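Hexokinase (Schistosoma mansoni, PDB 1BDG) catalyses the ATP-dependent phosphorylation of glucose and other hexoses to hexose 6-phosphates, the first step of glycolysis. Local coordinates at residues A72-G77 with G140-F145; T78-L83 with R99-P104. One frame throughout, in Å; residues are numbered along the deposited sequence.

Contact 1. Residues A72-G77 with G140-F145. With GLC (alpha-D-glucopyranose), chain B.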
loop_
_atom_site.group_PDB
_atom_site.type_symbol
_atom_site.label_atom_id
_atom_site.label_comp_id
_atom_site.label_asym_id
_atom_site.label_seq_id
_atom_site.Cartn_x
_atom_site.Cartn_y
_atom_site.Cartn_z
ATOM N N ALA A 72 -9.464 15.978 8.126
ATOM C CA ALA A 72 -8.652 14.787 7.942
ATOM C C ALA A 72 -7.991 14.868 6.590
ATOM O O ALA A 72 -8.662 15.154 5.597
ATOM C CB ALA A 72 -9.518 13.550 8.025
ATOM N N LEU A 73 -6.675 14.689 6.555
ATOM C CA LEU A 73 -5.933 14.725 5.298
ATOM C C LEU A 73 -5.520 13.299 4.965
ATOM O O LEU A 73 -5.533 12.432 5.843
ATOM C CB LEU A 73 -4.679 15.594 5.436
ATOM C CG LEU A 73 -4.814 17.115 5.609
ATOM C CD1 LEU A 73 -3.446 17.739 5.805
ATOM C CD2 LEU A 73 -5.471 17.721 4.377
ATOM N N ASP A 74 -5.151 13.051 3.712
ATOM C CA ASP A 74 -4.700 11.719 3.290
ATOM C C ASP A 74 -3.476 11.971 2.423
ATOM O O ASP A 74 -3.574 12.751 1.485
ATOM C CB ASP A 74 -5.789 11.012 2.459
ATOM C CG ASP A 74 -5.703 9.491 2.541
ATOM O OD1 ASP A 74 -4.610 8.957 2.852
ATOM O OD2 ASP A 74 -6.731 8.816 2.310
ATOM N N LEU A 75 -2.322 11.401 2.777
ATOM C CA LEU A 75 -1.102 11.604 1.976
ATOM C C LEU A 75 -0.249 10.331 1.777
ATOM O O LEU A 75 0.066 9.619 2.735
ATOM C CB LEU A 75 -0.228 12.738 2.558
ATOM C CG LEU A 75 1.002 13.174 1.727
ATOM C CD1 LEU A 75 0.551 13.755 0.391
ATOM C CD2 LEU A 75 1.850 14.192 2.461
ATOM N N GLY A 76 0.121 10.058 0.527
ATOM C CA GLY A 76 0.938 8.895 0.236
ATOM C C GLY A 76 0.296 7.935 -0.746
ATOM O O GLY A 76 0.989 7.370 -1.606
ATOM N N GLY A 77 -1.029 7.770 -0.625
ATOM C CA GLY A 77 -1.791 6.871 -1.486
ATOM C C GLY A 77 -1.894 7.324 -2.926
ATOM O O GLY A 77 -1.138 8.201 -3.347
ATOM N N GLY A 140 -6.828 14.927 11.570
ATOM C CA GLY A 140 -6.290 13.588 11.642
ATOM C C GLY A 140 -5.454 13.466 10.380
ATOM O O GLY A 140 -5.990 13.557 9.278
ATOM N N PHE A 141 -4.143 13.305 10.529
ATOM C CA PHE A 141 -3.230 13.200 9.397
ATOM C C PHE A 141 -2.877 11.749 9.039
ATOM O O PHE A 141 -2.153 11.074 9.773
ATOM C CB PHE A 141 -1.961 13.995 9.713
ATOM C CG PHE A 141 -1.081 14.289 8.523
ATOM C CD1 PHE A 141 -1.581 14.275 7.223
ATOM C CD2 PHE A 141 0.261 14.618 8.716
ATOM C CE1 PHE A 141 -0.749 14.588 6.143
ATOM C CE2 PHE A 141 1.089 14.929 7.649
ATOM C CZ PHE A 141 0.590 14.915 6.368
ATOM N N THR A 142 -3.433 11.252 7.937
ATOM C CA THR A 142 -3.125 9.907 7.467
ATOM C C THR A 142 -1.876 10.057 6.627
ATOM O O THR A 142 -1.960 10.447 5.462
ATOM C CB THR A 142 -4.244 9.371 6.582
ATOM O OG1 THR A 142 -5.379 9.080 7.395
ATOM C CG2 THR A 142 -3.813 8.127 5.844
ATOM N N PHE A 143 -0.720 9.840 7.244
ATOM C CA PHE A 143 0.565 9.961 6.554
ATOM C C PHE A 143 1.027 8.545 6.218
ATOM O O PHE A 143 1.568 7.842 7.071
ATOM C CB PHE A 143 1.571 10.653 7.468
ATOM C CG PHE A 143 2.829 11.086 6.777
ATOM C CD1 PHE A 143 2.775 11.813 5.585
ATOM C CD2 PHE A 143 4.074 10.819 7.343
ATOM C CE1 PHE A 143 3.945 12.276 4.973
ATOM C CE2 PHE A 143 5.242 11.272 6.748
ATOM C CZ PHE A 143 5.179 12.008 5.557
ATOM N N SER A 144 0.802 8.128 4.977
ATOM C CA SER A 144 1.145 6.786 4.521
ATOM C C SER A 144 2.630 6.454 4.496
ATOM O O SER A 144 3.124 5.964 3.471
ATOM C CB SER A 144 0.597 6.567 3.111
ATOM O OG SER A 144 -0.714 7.067 2.985
ATOM N N PHE A 145 3.356 6.654 5.589
ATOM C CA PHE A 145 4.775 6.328 5.566
ATOM C C PHE A 145 5.234 5.819 6.920
ATOM O O PHE A 145 4.550 6.019 7.923
ATOM C CB PHE A 145 5.603 7.549 5.125
ATOM C CG PHE A 145 5.372 7.955 3.692
ATOM C CD1 PHE A 145 5.960 7.251 2.652
ATOM C CD2 PHE A 145 4.518 9.004 3.381
ATOM C CE1 PHE A 145 5.691 7.585 1.337
ATOM C CE2 PHE A 145 4.251 9.336 2.068
ATOM C CZ PHE A 145 4.835 8.628 1.052
HETATM C C1 GLC B . 4.041 2.166 1.555
HETATM C C2 GLC B . 4.311 2.964 2.831
HETATM C C3 GLC B . 3.435 2.448 3.951
HETATM C C4 GLC B . 1.979 2.498 3.523
HETATM C C5 GLC B . 1.802 1.693 2.254
HETATM C C6 GLC B . 0.379 1.750 1.731
HETATM O O1 GLC B . 4.296 0.828 1.820
HETATM O O2 GLC B . 5.678 2.840 3.220
HETATM O O3 GLC B . 3.612 3.238 5.117
HETATM O O4 GLC B . 1.161 1.983 4.546
HETATM O O5 GLC B . 2.645 2.232 1.234
HETATM O O6 GLC B . 0.171 2.893 0.928
HETATM O O HOH W 1 -2.921 7.143 1.983
#

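Contact 2. Residues T78-L83 with R99-P104. With SO4 (sulfate ion), chain C.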
loop_
_atom_site.group_PDB
_atom_site.type_symbol
_atom_site.label_atom_id
_atom_site.label_comp_id
_atom_site.label_asym_id
_atom_site.label_seq_id
_atom_site.Cartn_x
_atom_site.Cartn_y
_atom_site.Cartn_z
ATOM N N THR A 78 -2.843 6.747 -3.667
ATOM C CA THR A 78 -3.069 7.068 -5.080
ATOM C C THR A 78 -3.415 8.548 -5.276
ATOM O O THR A 78 -3.000 9.153 -6.266
ATOM C CB THR A 78 -4.198 6.191 -5.726
ATOM O OG1 THR A 78 -3.878 4.783 -5.634
ATOM C CG2 THR A 78 -4.364 6.577 -7.196
ATOM N N ASN A 79 -4.191 9.127 -4.361
ATOM C CA ASN A 79 -4.543 10.545 -4.468
ATOM C C ASN A 79 -4.831 11.282 -3.150
ATOM O O ASN A 79 -5.451 10.749 -2.208
ATOM C CB ASN A 79 -5.634 10.793 -5.522
ATOM C CG ASN A 79 -6.821 9.870 -5.379
ATOM O OD1 ASN A 79 -7.363 9.391 -6.368
ATOM N ND2 ASN A 79 -7.279 9.672 -4.155
ATOM N N TYR A 80 -4.319 12.507 -3.101
ATOM C CA TYR A 80 -4.420 13.398 -1.961
ATOM C C TYR A 80 -5.843 13.835 -1.606
ATOM O O TYR A 80 -6.421 14.705 -2.268
ATOM C CB TYR A 80 -3.530 14.618 -2.237
ATOM C CG TYR A 80 -3.575 15.686 -1.190
ATOM C CD1 TYR A 80 -3.160 15.437 0.097
ATOM C CD2 TYR A 80 -4.090 16.938 -1.482
ATOM C CE1 TYR A 80 -3.268 16.403 1.078
ATOM C CE2 TYR A 80 -4.199 17.916 -0.514
ATOM C CZ TYR A 80 -3.789 17.642 0.767
ATOM O OH TYR A 80 -3.911 18.611 1.746
ATOM N N ARG A 81 -6.407 13.245 -0.557
ATOM C CA ARG A 81 -7.753 13.619 -0.129
ATOM C C ARG A 81 -7.774 14.557 1.067
ATOM O O ARG A 81 -7.055 14.358 2.051
ATOM C CB ARG A 81 -8.627 12.406 0.190
ATOM C CG ARG A 81 -9.261 11.726 -1.016
ATOM C CD ARG A 81 -10.598 11.073 -0.631
ATOM N NE ARG A 81 -10.511 10.312 0.619
ATOM C CZ ARG A 81 -11.520 9.634 1.169
ATOM N NH1 ARG A 81 -12.712 9.624 0.583
ATOM N NH2 ARG A 81 -11.322 8.919 2.285
ATOM N N VAL A 82 -8.617 15.577 0.965
ATOM C CA VAL A 82 -8.805 16.564 2.008
ATOM C C VAL A 82 -10.247 16.402 2.430
ATOM O O VAL A 82 -11.147 16.682 1.656
ATOM C CB VAL A 82 -8.572 17.970 1.481
ATOM C CG1 VAL A 82 -9.069 18.986 2.498
ATOM C CG2 VAL A 82 -7.071 18.177 1.229
ATOM N N LEU A 83 -10.459 15.929 3.652
ATOM C CA LEU A 83 -11.804 15.666 4.142
ATOM C C LEU A 83 -12.248 16.519 5.323
ATOM O O LEU A 83 -11.514 17.391 5.792
ATOM C CB LEU A 83 -11.959 14.180 4.479
ATOM C CG LEU A 83 -11.478 13.151 3.445
ATOM C CD1 LEU A 83 -9.960 13.109 3.456
ATOM C CD2 LEU A 83 -12.028 11.769 3.755
ATOM N N ARG A 99 -12.599 16.381 -0.799
ATOM C CA ARG A 99 -12.002 16.718 -2.082
ATOM C C ARG A 99 -10.721 15.893 -2.297
ATOM O O ARG A 99 -10.207 15.253 -1.374
ATOM C CB ARG A 99 -11.657 18.203 -2.156
ATOM C CG ARG A 99 -12.843 19.101 -2.245
ATOM C CD ARG A 99 -12.491 20.352 -3.008
ATOM N NE ARG A 99 -13.543 21.346 -2.858
ATOM C CZ ARG A 99 -13.410 22.638 -3.116
ATOM N NH1 ARG A 99 -12.253 23.131 -3.545
ATOM N NH2 ARG A 99 -14.451 23.442 -2.934
ATOM N N THR A 100 -10.212 15.922 -3.523
ATOM C CA THR A 100 -8.994 15.218 -3.881
ATOM C C THR A 100 -8.202 16.233 -4.688
ATOM O O THR A 100 -8.713 16.773 -5.681
ATOM C CB THR A 100 -9.330 14.002 -4.740
ATOM O OG1 THR A 100 -10.087 13.064 -3.955
ATOM C CG2 THR A 100 -8.083 13.346 -5.249
ATOM N N TYR A 101 -7.007 16.575 -4.215
ATOM C CA TYR A 101 -6.165 17.542 -4.903
ATOM C C TYR A 101 -4.982 16.860 -5.577
ATOM O O TYR A 101 -4.294 16.011 -4.979
ATOM C CB TYR A 101 -5.638 18.593 -3.920
ATOM C CG TYR A 101 -6.629 19.659 -3.490
ATOM C CD1 TYR A 101 -7.480 19.458 -2.400
ATOM C CD2 TYR A 101 -6.664 20.895 -4.140
ATOM C CE1 TYR A 101 -8.334 20.465 -1.965
ATOM C CE2 TYR A 101 -7.514 21.907 -3.715
ATOM C CZ TYR A 101 -8.344 21.691 -2.629
ATOM O OH TYR A 101 -9.166 22.713 -2.214
ATOM N N CYS A 102 -4.748 17.214 -6.828
ATOM C CA CYS A 102 -3.631 16.643 -7.564
ATOM C C CYS A 102 -2.405 17.325 -6.988
ATOM O O CYS A 102 -2.493 18.477 -6.570
ATOM C CB CYS A 102 -3.736 17.023 -9.032
ATOM S SG CYS A 102 -3.568 18.818 -9.212
ATOM N N ILE A 103 -1.274 16.621 -6.948
ATOM C CA ILE A 103 -0.034 17.188 -6.424
ATOM C C ILE A 103 0.991 17.252 -7.550
ATOM O O ILE A 103 1.225 16.257 -8.229
ATOM C CB ILE A 103 0.519 16.338 -5.267
ATOM C CG1 ILE A 103 -0.447 16.364 -4.088
ATOM C CG2 ILE A 103 1.852 16.872 -4.798
ATOM C CD1 ILE A 103 0.085 15.645 -2.856
ATOM N N PRO A 104 1.619 18.424 -7.767
ATOM C CA PRO A 104 2.618 18.557 -8.835
ATOM C C PRO A 104 3.851 17.664 -8.615
ATOM O O PRO A 104 4.420 17.616 -7.533
ATOM C CB PRO A 104 2.978 20.043 -8.779
ATOM C CG PRO A 104 1.758 20.685 -8.180
ATOM C CD PRO A 104 1.388 19.721 -7.105
HETATM S S SO4 C . -3.889 3.977 -2.505
HETATM O O1 SO4 C . -4.692 3.294 -3.503
HETATM O O2 SO4 C . -4.513 5.218 -2.120
HETATM O O3 SO4 C . -3.745 3.143 -1.336
HETATM O O4 SO4 C . -2.587 4.253 -3.044
#

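Contact 1. Residues A72-G77 with G140-F145
S144 meets the carbonyl of L75 twice, just where two parallel strands run out into loops. S144 N donates to L75 O at 2.8 Å, nearly in line with the C=O bond. S144 OG stands 2.7 Å from the same L75 O, because chi1 of -43° swings OG back beside its own backbone N. OG is also hydrogen-bonded to D197, a substrate-binding residue. A water donates to D74 OD1 at 2.6 Å and lies between it and the S144 hydroxyl.

Behind this end the strands pair in regular parallel fashion. L73 N bonds to G140 O, T142 N to L73 O, and L75 N to T142 O. On one face of the sheet L73 and L75 pack against phenylalanines. L73 CB lies 3.8 Å from F141 CD1, and L75 CD2 comes in at the edge of the F143 ring, in its plane, 3.8 Å from CE1. On the other face D74 and T142 lie side by side and point the same way, with D74 OD1 3.2 Å from T142 CG2.

Past the strands, F145 CE2 rests 3.8 Å from G76 CA. S144 O lies 3.2 Å from O3 of the bound glucose. One strand thus runs into the glucose pocket. The other ends at L75 and passes into the glycine-rich loop; D74 to N79 are predicted to bind ATP, as in the actin-like ATPase fold of hexokinases.

Contact 2. Residues T78-L83 with R99-P104
This is an antiparallel pairing within a beta hairpin, strand 80-87 against strand 95-101, at one edge of the small-subdomain sheet. The strand carrying R99 is outermost. The short strand axes run at 144°, so the hairpin is well twisted. V82 and R99 form a hydrogen-bonded pair: V82 N to R99 O is 2.8 Å and R99 N to V82 O is 2.9 Å. The first of these donors sits above the carbonyl plane of R99, 37° out of it. R81 and T100 form the next, non-hydrogen-bonded pair. Beyond it Y101 N donates to Y80 O.

Y80, V82 and Y101 share the face turned to helix 112-129. Y101 CB lies at the edge of the Y80 ring, near its plane, with Y80 CD2 as its nearest atom. V82 CG2 lies 3.9 Å from Y101 CD1. I103, past the strand, crosses Y80 at about a right angle, with its CD1 3.8 Å from Y80 CB. On the other face R81 CG passes 3.3 Å from T100 OG1. In the approach to the first strand, N79 CB lies 3.5 Å from T100 CG2.

R81 forms a salt bridge with E98. D125 of helix 112-129 takes both a salt bridge from R99 and a hydrogen bond from Y101 OH. Just before the first strand, T78 N donates to sulfate O2 at 2.7 Å, and T78 OG1 donates to sulfate O1. The sulfate probably came from the crystallisation liquor. Backbone bonds and apolar contacts therefore hold the hairpin, while T78, in the segment leading into it, offers an N-H and a hydroxyl to an anion. This is consistent with the predicted ATP site; that the anion marks a phosphate position is only an inference.

Overall arrangement
The chain enters the small-subdomain sheet on strand 68-75, turns through the glycine-rich loop and returns on strand 80-87. Strand 95-101 then turns back beside it, and contact 2 closes this short hairpin loop. The chain next forms helix 112-129 and comes back on strand 137-143, where contact 1 closes a much longer loop. Contact 2 is nested inside that loop. The two contacts touch directly: A72 O and L83 N are 2.8 Å apart, a probable hydrogen bond, and L73 packs on Y80 and V82. Together they join four neighbouring strands, in the order 95-101, 80-87, 68-75, 137-143, from the outermost strand inward, with 189-195 following on the far side.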